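Diadenosine tetraphosphatase, putative (Trypanosoma brucei, PDB 2QJC) is a calcineurin-like metallophosphoesterase with manganese ions bound at its active centre that probably hydrolyses diadenosine tetraphosphate or related phosphate compounds. Local coordinates at residues N136-H141 / E198-G203; S192-P197 / P216-L221; G19-V24 / I130-H135; A9-L14 / P149-Y154. One frame throughout, in Å; residues are numbered along the deposited sequence.

Interaction 1 of 4, residues N136-H141 / E198-G203; sequences NVMVAH and ETVVFG. With MN (manganese (II) ion), chain C.
Parallel strands 137-140 and 199-202 lie side by side in a mixed sheet of the calcineurin-like phosphoesterase fold, and the chain leaving the first delivers a ligand to the manganese site. The backbone follows the staggered parallel pattern: T199 N donates to N136 O (3.1 Å, N-H...O 177°), M138 N to T199 O (2.9 Å), and M138 O in turn receives V201 N (2.9 Å). The next bond, from A140 N to V201 O, is weak, but G203 N restores the pairing by reaching H141 O at 3.0 Å.

On one face V137 CG1 touches V201 CG2 at 4.0 Å; both valines also pack on I23 and F236 of the other sheet. M138, a selenomethionine, lies on the other face, where its chain bends at chi3 (-67°) and swings CE over the aliphatic part of E198, 3.8 Å from CB. N136 turns OD1 toward that same glutamate, while its ND2 is hydrogen-bonded to P197 O.

The imidazole of H141 is gripped at both nitrogens. ND1 is hydrogen-bonded to V53 O, a second-shell contact that helps set the ring's rotation; D55, N81 and H204 are the other ligands of the manganese ion, which H141 NE2 binds at 2.3 Å.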
# COMPACT_ATOMS: atom_id res chain seq x y z
N ASN A 136 13.29 10.55 2.20
CA ASN A 136 12.26 11.36 2.85
C ASN A 136 10.86 10.88 2.45
O ASN A 136 10.01 11.66 2.04
CB ASN A 136 12.43 12.84 2.51
CG ASN A 136 11.49 13.73 3.31
OD1 ASN A 136 11.26 13.51 4.50
ND2 ASN A 136 10.95 14.75 2.65
N VAL A 137 10.63 9.57 2.58
CA VAL A 137 9.36 8.95 2.23
C VAL A 137 8.75 8.14 3.39
O VAL A 137 9.47 7.66 4.27
CB VAL A 137 9.55 8.01 1.00
CG1 VAL A 137 8.45 6.96 0.93
CG2 VAL A 137 9.56 8.84 -0.28
N MSE A 138 7.42 8.01 3.38
CA MSE A 138 6.70 7.21 4.37
C MSE A 138 5.57 6.46 3.66
O MSE A 138 4.79 7.04 2.89
CB MSE A 138 6.13 8.09 5.49
CG MSE A 138 7.19 8.72 6.40
SE MSE A 138 6.55 9.24 8.17
CE MSE A 138 5.33 10.65 7.68
N VAL A 139 5.48 5.15 3.92
CA VAL A 139 4.46 4.32 3.28
C VAL A 139 3.39 3.83 4.25
O VAL A 139 3.70 3.31 5.32
CB VAL A 139 5.14 3.08 2.59
CG1 VAL A 139 4.10 2.24 1.85
CG2 VAL A 139 6.23 3.53 1.63
N ALA A 140 2.13 4.03 3.88
CA ALA A 140 0.97 3.58 4.66
C ALA A 140 -0.06 3.11 3.61
O ALA A 140 -0.01 3.55 2.46
CB ALA A 140 0.40 4.73 5.50
N HIS A 141 -0.97 2.23 3.99
CA HIS A 141 -1.94 1.71 3.02
C HIS A 141 -2.95 2.72 2.49
O HIS A 141 -3.13 2.85 1.27
CB HIS A 141 -2.68 0.49 3.59
CG HIS A 141 -3.72 -0.05 2.65
ND1 HIS A 141 -3.40 -0.59 1.42
CD2 HIS A 141 -5.07 -0.07 2.74
CE1 HIS A 141 -4.51 -0.91 0.79
NE2 HIS A 141 -5.54 -0.60 1.56
N GLU A 198 7.59 14.94 5.14
CA GLU A 198 7.74 13.69 4.39
C GLU A 198 6.72 13.52 3.26
O GLU A 198 5.61 14.04 3.32
CB GLU A 198 7.61 12.46 5.30
CG GLU A 198 8.60 12.38 6.44
CD GLU A 198 8.19 13.23 7.63
OE1 GLU A 198 7.24 14.02 7.50
OE2 GLU A 198 8.84 13.11 8.69
N THR A 199 7.12 12.79 2.22
CA THR A 199 6.21 12.48 1.12
C THR A 199 5.57 11.15 1.53
O THR A 199 6.27 10.18 1.80
CB THR A 199 6.95 12.25 -0.21
OG1 THR A 199 7.54 13.48 -0.66
CG2 THR A 199 5.99 11.72 -1.27
N VAL A 200 4.24 11.12 1.59
CA VAL A 200 3.54 9.89 1.94
C VAL A 200 3.07 9.19 0.67
O VAL A 200 2.38 9.78 -0.15
CB VAL A 200 2.32 10.17 2.84
CG1 VAL A 200 1.47 8.91 3.01
CG2 VAL A 200 2.80 10.67 4.20
N VAL A 201 3.47 7.93 0.52
CA VAL A 201 3.08 7.15 -0.64
C VAL A 201 2.05 6.12 -0.18
O VAL A 201 2.28 5.37 0.77
CB VAL A 201 4.30 6.46 -1.28
CG1 VAL A 201 3.88 5.71 -2.53
CG2 VAL A 201 5.40 7.51 -1.60
N PHE A 202 0.91 6.07 -0.87
CA PHE A 202 -0.16 5.16 -0.47
C PHE A 202 -0.93 4.55 -1.65
O PHE A 202 -0.61 4.80 -2.80
CB PHE A 202 -1.13 5.93 0.43
CG PHE A 202 -1.80 7.11 -0.25
CD1 PHE A 202 -3.13 7.03 -0.65
CD2 PHE A 202 -1.09 8.28 -0.51
CE1 PHE A 202 -3.75 8.11 -1.30
CE2 PHE A 202 -1.70 9.37 -1.16
CZ PHE A 202 -3.03 9.28 -1.56
N GLY A 203 -1.95 3.76 -1.33
CA GLY A 203 -2.81 3.14 -2.33
C GLY A 203 -4.25 3.16 -1.81
O GLY A 203 -4.79 4.24 -1.55
MN MN C . -7.71 -1.03 0.78

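Interaction 2 of 4, residues S192-P197 / P216-L221; sequences SMWRGP and PLAIGL
An irregular loop runs past the start of strand 218-220, the backbones coming nearest at G196 and L217, whose CA atoms are 5.9 Å apart. W194 and L217 carry most of the contact. The indole presents its five-membered edge to the backbone of L217, just before the strand: CD1 lies 3.1 Å from L217 O, with that oxygen close to the ring plane. CD1 also meets L217 CB at 4.0 Å, and A218 CB approaches the ring obliquely. The bond from W194 NE1 to E198 O, just beyond the loop segment, helps fix the rotation of the ring.

L217 answers with its two methyls: CD1 rests against R195 O at 3.7 Å, and CD2 lies over the bare CA of G196 at 4.1 Å. At G196 phi is 86°, and a CB would jam against the preceding carbonyl oxygen and L217 CD2. G196 N lies 3.2 Å above one face of the W194 ring, toward the rim.

Carbon atoms of leucine and indole therefore meet backbone oxygens as much as one another. In this surface contact van der Waals fit does much of the work, and the polarised indole edge probably adds a modest attraction to the carbonyl oxygen.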
# COMPACT_ATOMS: atom_id res chain seq x y z
N SER A 192 -5.23 15.86 0.48
CA SER A 192 -5.18 17.31 0.30
C SER A 192 -4.82 18.02 1.61
O SER A 192 -4.40 19.18 1.60
CB SER A 192 -6.52 17.86 -0.20
OG SER A 192 -7.49 17.83 0.84
N MSE A 193 -4.97 17.32 2.73
CA MSE A 193 -4.68 17.91 4.04
C MSE A 193 -3.29 17.60 4.58
O MSE A 193 -2.91 18.10 5.65
CB MSE A 193 -5.71 17.42 5.06
CG MSE A 193 -7.15 17.62 4.65
SE MSE A 193 -7.64 19.48 4.60
CE MSE A 193 -7.93 19.75 6.49
N TRP A 194 -2.53 16.78 3.85
CA TRP A 194 -1.19 16.40 4.29
C TRP A 194 -0.17 17.50 4.01
O TRP A 194 -0.13 18.06 2.91
CB TRP A 194 -0.77 15.08 3.62
CG TRP A 194 0.65 14.68 3.92
CD1 TRP A 194 1.72 14.79 3.09
CD2 TRP A 194 1.15 14.20 5.17
NE1 TRP A 194 2.87 14.41 3.74
CE2 TRP A 194 2.55 14.05 5.02
CE3 TRP A 194 0.56 13.89 6.40
CZ2 TRP A 194 3.37 13.59 6.06
CZ3 TRP A 194 1.38 13.44 7.44
CH2 TRP A 194 2.77 13.30 7.26
N ARG A 195 0.66 17.80 5.00
CA ARG A 195 1.64 18.87 4.85
C ARG A 195 3.12 18.50 4.87
O ARG A 195 3.97 19.36 4.64
CB ARG A 195 1.36 19.95 5.88
CG ARG A 195 -0.06 20.49 5.77
CD ARG A 195 -0.22 21.82 6.47
NE ARG A 195 -1.56 22.36 6.27
CZ ARG A 195 -1.94 23.58 6.64
NH1 ARG A 195 -1.07 24.38 7.24
NH2 ARG A 195 -3.18 23.99 6.41
N GLY A 196 3.45 17.24 5.13
CA GLY A 196 4.84 16.84 5.16
C GLY A 196 5.50 17.07 6.51
O GLY A 196 4.82 17.06 7.53
N PRO A 197 6.82 17.31 6.55
CA PRO A 197 7.76 17.38 5.42
C PRO A 197 7.93 16.10 4.59
O PRO A 197 8.37 16.18 3.44
CB PRO A 197 9.06 17.80 6.10
CG PRO A 197 8.99 17.08 7.41
CD PRO A 197 7.55 17.32 7.83
N PRO A 216 4.98 17.32 -4.42
CA PRO A 216 5.73 16.12 -4.03
C PRO A 216 5.42 15.65 -2.60
O PRO A 216 6.07 14.73 -2.10
CB PRO A 216 7.17 16.58 -4.17
CG PRO A 216 7.08 17.99 -3.64
CD PRO A 216 5.82 18.53 -4.29
N LEU A 217 4.43 16.26 -1.96
CA LEU A 217 4.08 15.89 -0.58
C LEU A 217 3.36 14.56 -0.42
O LEU A 217 3.42 13.95 0.64
CB LEU A 217 3.25 17.01 0.07
CG LEU A 217 4.00 18.32 0.33
CD1 LEU A 217 3.07 19.31 1.01
CD2 LEU A 217 5.21 18.05 1.22
N ALA A 218 2.68 14.10 -1.47
CA ALA A 218 1.96 12.83 -1.41
C ALA A 218 1.77 12.20 -2.79
O ALA A 218 1.79 12.90 -3.81
CB ALA A 218 0.61 13.02 -0.71
N ILE A 219 1.59 10.88 -2.81
CA ILE A 219 1.39 10.14 -4.06
C ILE A 219 0.45 8.94 -3.87
O ILE A 219 0.79 7.98 -3.17
CB ILE A 219 2.73 9.60 -4.61
CG1 ILE A 219 3.69 10.77 -4.88
CG2 ILE A 219 2.48 8.79 -5.88
CD1 ILE A 219 5.07 10.36 -5.36
N GLY A 220 -0.73 9.01 -4.49
CA GLY A 220 -1.69 7.92 -4.41
C GLY A 220 -1.49 7.00 -5.60
O GLY A 220 -1.78 7.38 -6.74
N LEU A 221 -1.00 5.79 -5.36
CA LEU A 221 -0.72 4.84 -6.44
C LEU A 221 -1.81 3.85 -6.83
O LEU A 221 -1.58 3.02 -7.72
CB LEU A 221 0.54 4.03 -6.11
CG LEU A 221 1.90 4.72 -5.97
CD1 LEU A 221 2.92 3.73 -5.38
CD2 LEU A 221 2.36 5.20 -7.33

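Interaction 3 of 4, residues G19-V24 / I130-H135; sequences GRVIIV and IRIPAH
I132 and V21 face each other across the interior of the metallophosphoesterase beta sandwich, I132 at the end of strand 129-132 in one sheet and V21 at the start of strand 21-24 in the other. The first point of contact along 130-135 is I132 itself. Its side chain extends straight out at chi2 (164°), carrying CD1 into the interface between the sheets, where it meets V21 CG1 tip to tip at 4.0 Å. The same methyl lies 4.3 Å from I23 CD1, so one isoleucine tip rests on two successive inward-pointing residues of the opposing strand. I23 goes on to touch V137 and V139, which continue the same apolar layer.

After I132 the chain closes into a short 3-10 turn through P133 and A134, with H135 N donating back to I132 O at 3.2 Å. That turn returns H135 to the sandwich. The imidazole lies with I132 CG2 at its edge, and packs also on F236 and P237. V21 CG2 approaches it obliquely, 3.7 Å from H135 CD2.

An apolar layer thus ends in a single polar clasp at the border of the sandwich, where G19 is exposed. H135 NE2 donates to G19 O at 2.7 Å, with an N-H...O angle of 161° and the oxygen only 8° out of the ring plane.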
# COMPACT_ATOMS: atom_id res chain seq x y z
N GLY A 19 19.74 3.03 -1.47
CA GLY A 19 19.75 2.73 -2.88
C GLY A 19 18.41 3.07 -3.50
O GLY A 19 17.59 3.77 -2.89
N ARG A 20 18.18 2.59 -4.71
CA ARG A 20 16.94 2.83 -5.44
C ARG A 20 15.77 2.09 -4.77
O ARG A 20 15.89 0.91 -4.41
CB ARG A 20 17.14 2.34 -6.86
CG ARG A 20 16.08 2.70 -7.87
CD ARG A 20 16.29 1.77 -9.06
NE ARG A 20 15.45 2.09 -10.20
CZ ARG A 20 15.12 1.22 -11.15
NH1 ARG A 20 15.56 -0.03 -11.08
NH2 ARG A 20 14.37 1.61 -12.16
N VAL A 21 14.64 2.77 -4.61
CA VAL A 21 13.47 2.18 -3.97
C VAL A 21 12.23 2.21 -4.87
O VAL A 21 11.89 3.25 -5.44
CB VAL A 21 13.15 2.88 -2.64
CG1 VAL A 21 11.86 2.29 -2.01
CG2 VAL A 21 14.31 2.72 -1.68
N ILE A 22 11.56 1.07 -4.98
CA ILE A 22 10.37 0.94 -5.81
C ILE A 22 9.15 0.62 -4.94
O ILE A 22 9.12 -0.38 -4.23
CB ILE A 22 10.60 -0.17 -6.86
CG1 ILE A 22 11.76 0.25 -7.78
CG2 ILE A 22 9.34 -0.39 -7.69
CD1 ILE A 22 12.21 -0.83 -8.72
N ILE A 23 8.16 1.51 -4.98
CA ILE A 23 6.94 1.37 -4.20
C ILE A 23 5.77 1.12 -5.14
O ILE A 23 5.49 1.93 -6.04
CB ILE A 23 6.71 2.64 -3.35
CG1 ILE A 23 7.96 2.93 -2.52
CG2 ILE A 23 5.49 2.45 -2.44
CD1 ILE A 23 7.93 4.25 -1.78
N VAL A 24 5.09 -0.01 -4.94
CA VAL A 24 3.98 -0.40 -5.80
C VAL A 24 2.58 -0.33 -5.19
O VAL A 24 2.40 -0.57 -3.99
CB VAL A 24 4.24 -1.83 -6.39
CG1 VAL A 24 4.59 -2.79 -5.28
CG2 VAL A 24 3.02 -2.33 -7.16
N ILE A 130 5.86 2.18 7.05
CA ILE A 130 7.29 2.00 6.82
C ILE A 130 7.92 3.34 6.47
O ILE A 130 7.44 4.05 5.57
CB ILE A 130 7.57 0.99 5.67
CG1 ILE A 130 7.11 -0.41 6.09
CG2 ILE A 130 9.07 0.97 5.33
CD1 ILE A 130 7.22 -1.44 4.98
N ARG A 131 8.96 3.71 7.21
CA ARG A 131 9.66 4.97 6.98
C ARG A 131 10.97 4.70 6.22
O ARG A 131 11.74 3.81 6.60
CB ARG A 131 9.99 5.66 8.31
CG ARG A 131 8.79 5.92 9.21
CD ARG A 131 9.18 6.77 10.43
NE ARG A 131 9.13 8.20 10.14
CZ ARG A 131 9.32 9.16 11.03
NH1 ARG A 131 9.59 8.86 12.29
NH2 ARG A 131 9.21 10.44 10.67
N ILE A 132 11.20 5.46 5.15
CA ILE A 132 12.40 5.34 4.31
C ILE A 132 13.00 6.74 4.30
O ILE A 132 12.91 7.47 3.30
CB ILE A 132 12.02 4.91 2.87
CG1 ILE A 132 11.21 3.62 2.90
CG2 ILE A 132 13.29 4.71 2.03
CD1 ILE A 132 10.48 3.32 1.61
N PRO A 133 13.63 7.13 5.42
CA PRO A 133 14.26 8.44 5.62
C PRO A 133 15.28 8.94 4.60
O PRO A 133 15.35 10.14 4.34
CB PRO A 133 14.82 8.35 7.04
CG PRO A 133 15.10 6.88 7.21
CD PRO A 133 13.90 6.23 6.56
N ALA A 134 16.06 8.04 4.01
CA ALA A 134 17.05 8.45 3.03
C ALA A 134 16.42 9.19 1.84
O ALA A 134 17.03 10.08 1.24
CB ALA A 134 17.83 7.23 2.53
N HIS A 135 15.19 8.81 1.52
CA HIS A 135 14.46 9.41 0.41
C HIS A 135 13.33 10.31 0.89
O HIS A 135 12.51 10.79 0.09
CB HIS A 135 13.89 8.30 -0.48
CG HIS A 135 14.94 7.50 -1.20
ND1 HIS A 135 15.78 8.05 -2.14
CD2 HIS A 135 15.29 6.19 -1.09
CE1 HIS A 135 16.62 7.12 -2.58
NE2 HIS A 135 16.34 5.99 -1.96

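Interaction 4 of 4, residues A9-L14 / P149-Y154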
# COMPACT_ATOMS: atom_id res chain seq x y z
N ALA A 9 -0.67 1.91 15.65
CA ALA A 9 -0.19 1.27 14.43
C ALA A 9 1.31 1.01 14.51
O ALA A 9 2.06 1.83 15.02
CB ALA A 9 -0.51 2.15 13.22
N ASN A 10 1.74 -0.14 13.99
CA ASN A 10 3.15 -0.53 14.02
C ASN A 10 4.00 0.13 12.93
O ASN A 10 3.67 0.06 11.73
CB ASN A 10 3.26 -2.05 13.94
CG ASN A 10 2.59 -2.74 15.13
OD1 ASN A 10 2.27 -3.93 15.08
ND2 ASN A 10 2.37 -1.98 16.20
N VAL A 11 5.10 0.74 13.35
CA VAL A 11 6.02 1.44 12.46
C VAL A 11 7.40 0.78 12.30
O VAL A 11 8.04 0.42 13.29
CB VAL A 11 6.25 2.91 12.94
CG1 VAL A 11 7.16 3.64 11.97
CG2 VAL A 11 4.92 3.63 13.09
N VAL A 12 7.84 0.64 11.06
CA VAL A 12 9.15 0.06 10.74
C VAL A 12 10.00 1.13 10.05
O VAL A 12 9.53 1.80 9.13
CB VAL A 12 9.00 -1.18 9.82
CG1 VAL A 12 10.32 -1.53 9.15
CG2 VAL A 12 8.51 -2.36 10.62
N THR A 13 11.24 1.30 10.50
CA THR A 13 12.14 2.29 9.92
C THR A 13 13.36 1.65 9.26
O THR A 13 14.00 0.77 9.83
CB THR A 13 12.60 3.29 11.00
OG1 THR A 13 11.46 4.00 11.51
CG2 THR A 13 13.60 4.29 10.43
N LEU A 14 13.67 2.10 8.05
CA LEU A 14 14.80 1.57 7.28
C LEU A 14 15.84 2.65 6.95
O LEU A 14 15.93 3.11 5.81
CB LEU A 14 14.26 0.92 6.00
CG LEU A 14 13.25 -0.21 6.21
CD1 LEU A 14 12.58 -0.59 4.89
CD2 LEU A 14 13.97 -1.43 6.80
N PRO A 149 1.00 12.16 15.70
CA PRO A 149 2.41 11.80 15.50
C PRO A 149 2.47 10.46 14.77
O PRO A 149 1.63 9.58 14.99
CB PRO A 149 2.93 11.70 16.94
CG PRO A 149 2.11 12.70 17.68
CD PRO A 149 0.72 12.43 17.12
N VAL A 150 3.48 10.31 13.91
CA VAL A 150 3.66 9.09 13.13
C VAL A 150 3.61 7.83 13.99
O VAL A 150 3.04 6.82 13.59
CB VAL A 150 5.02 9.12 12.37
CG1 VAL A 150 5.19 7.86 11.53
CG2 VAL A 150 5.09 10.36 11.48
N ASP A 151 4.20 7.91 15.18
CA ASP A 151 4.23 6.77 16.10
C ASP A 151 2.95 6.60 16.91
O ASP A 151 2.80 5.63 17.65
CB ASP A 151 5.43 6.90 17.04
CG ASP A 151 6.75 6.92 16.30
OD1 ASP A 151 7.05 5.94 15.60
OD2 ASP A 151 7.48 7.93 16.41
N ARG A 152 2.03 7.55 16.77
CA ARG A 152 0.76 7.48 17.49
C ARG A 152 -0.44 7.51 16.56
O ARG A 152 -1.43 8.20 16.81
CB ARG A 152 0.69 8.62 18.51
CG ARG A 152 1.75 8.50 19.60
CD ARG A 152 1.57 9.51 20.70
NE ARG A 152 2.55 9.32 21.76
CZ ARG A 152 2.61 10.05 22.87
NH1 ARG A 152 1.74 11.03 23.08
NH2 ARG A 152 3.55 9.80 23.78
N GLN A 153 -0.35 6.75 15.47
CA GLN A 153 -1.42 6.66 14.50
C GLN A 153 -2.29 5.46 14.88
O GLN A 153 -1.88 4.64 15.71
CB GLN A 153 -0.85 6.48 13.10
CG GLN A 153 0.01 7.65 12.59
CD GLN A 153 -0.81 8.79 11.99
OE1 GLN A 153 -1.75 8.56 11.23
NE2 GLN A 153 -0.43 10.02 12.30
N TYR A 154 -3.47 5.36 14.28
CA TYR A 154 -4.40 4.26 14.55
C TYR A 154 -4.60 3.37 13.33
O TYR A 154 -4.75 3.86 12.22
CB TYR A 154 -5.74 4.83 15.02
CG TYR A 154 -5.69 5.46 16.40
CD1 TYR A 154 -6.20 6.74 16.63
CD2 TYR A 154 -5.13 4.77 17.48
CE1 TYR A 154 -6.16 7.32 17.90
CE2 TYR A 154 -5.08 5.34 18.75
CZ TYR A 154 -5.60 6.61 18.95
OH TYR A 154 -5.54 7.16 20.21
O HOH W 1 1.53 4.36 15.04
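V11 and D151 meet at about a right angle, the branched valine standing across the carboxylate-bearing side chain. One methyl does most of the touching: V11 CG2 lies 3.7 Å from V150 O and 4.0 Å from D151 OD1. The CB of D151 points away from the strand, yet chi1 (-61°) sets CG anti to the carbonyl carbon, and chi2 (-60°) then turns OD1 toward V11. The result is a van der Waals contact of a methyl with two oxygens.

A9 is oriented differently. Its CB points at the loop and rests beside the backbone of Q153, while its N donates to Q153 O at 3.0 Å. That bond is straight at the hydrogen (172°), although the donor stands above the carbonyl plane. The side chain of Q153 leads off in another direction: OE1 accepts from H145 N, and NE2 makes a weak bond to P149 O. A9 and Q153 are both backed by V158 of the following helix.

A water fills the angle between the two backbones. It lies 2.6 Å from A9 O and 3.2 Å from V150 O, and accepts from Q153 N at 3.1 Å, tying the residue that leads into the strand to the loop.

A bond from R152 N to P149 O (2.7 Å) closes a type I beta turn with V150 and D151 at its corners. Y154 then takes the N-cap position of helix 155-160. The turn thus leads into that helix and sits against outermost strand 11-13 of one sheet of the metallophosphoesterase sandwich.

Interactions 1 and 3 are buried, the first nearer the chain's centre, the second running out to an exposed end at G19, while interaction 2 lies at the surface and interaction 4 is partly buried. Five of the six strands concerned belong to one sheet, in which interaction 1 joins neighbours and interactions 2 and 4 dress the two outermost strands, 218-220 and 11-13. Interaction 3 alone bridges to the second sheet, through 21-24, its I23 packing against V201 of interaction 1. Chemistry follows place: backbone pairing within the sheet, methyl tips between the sheets, and carbonyl oxygens, an indole edge or a water at the margins. F202 O probably accepts from L221 N, linking interactions 1 and 2.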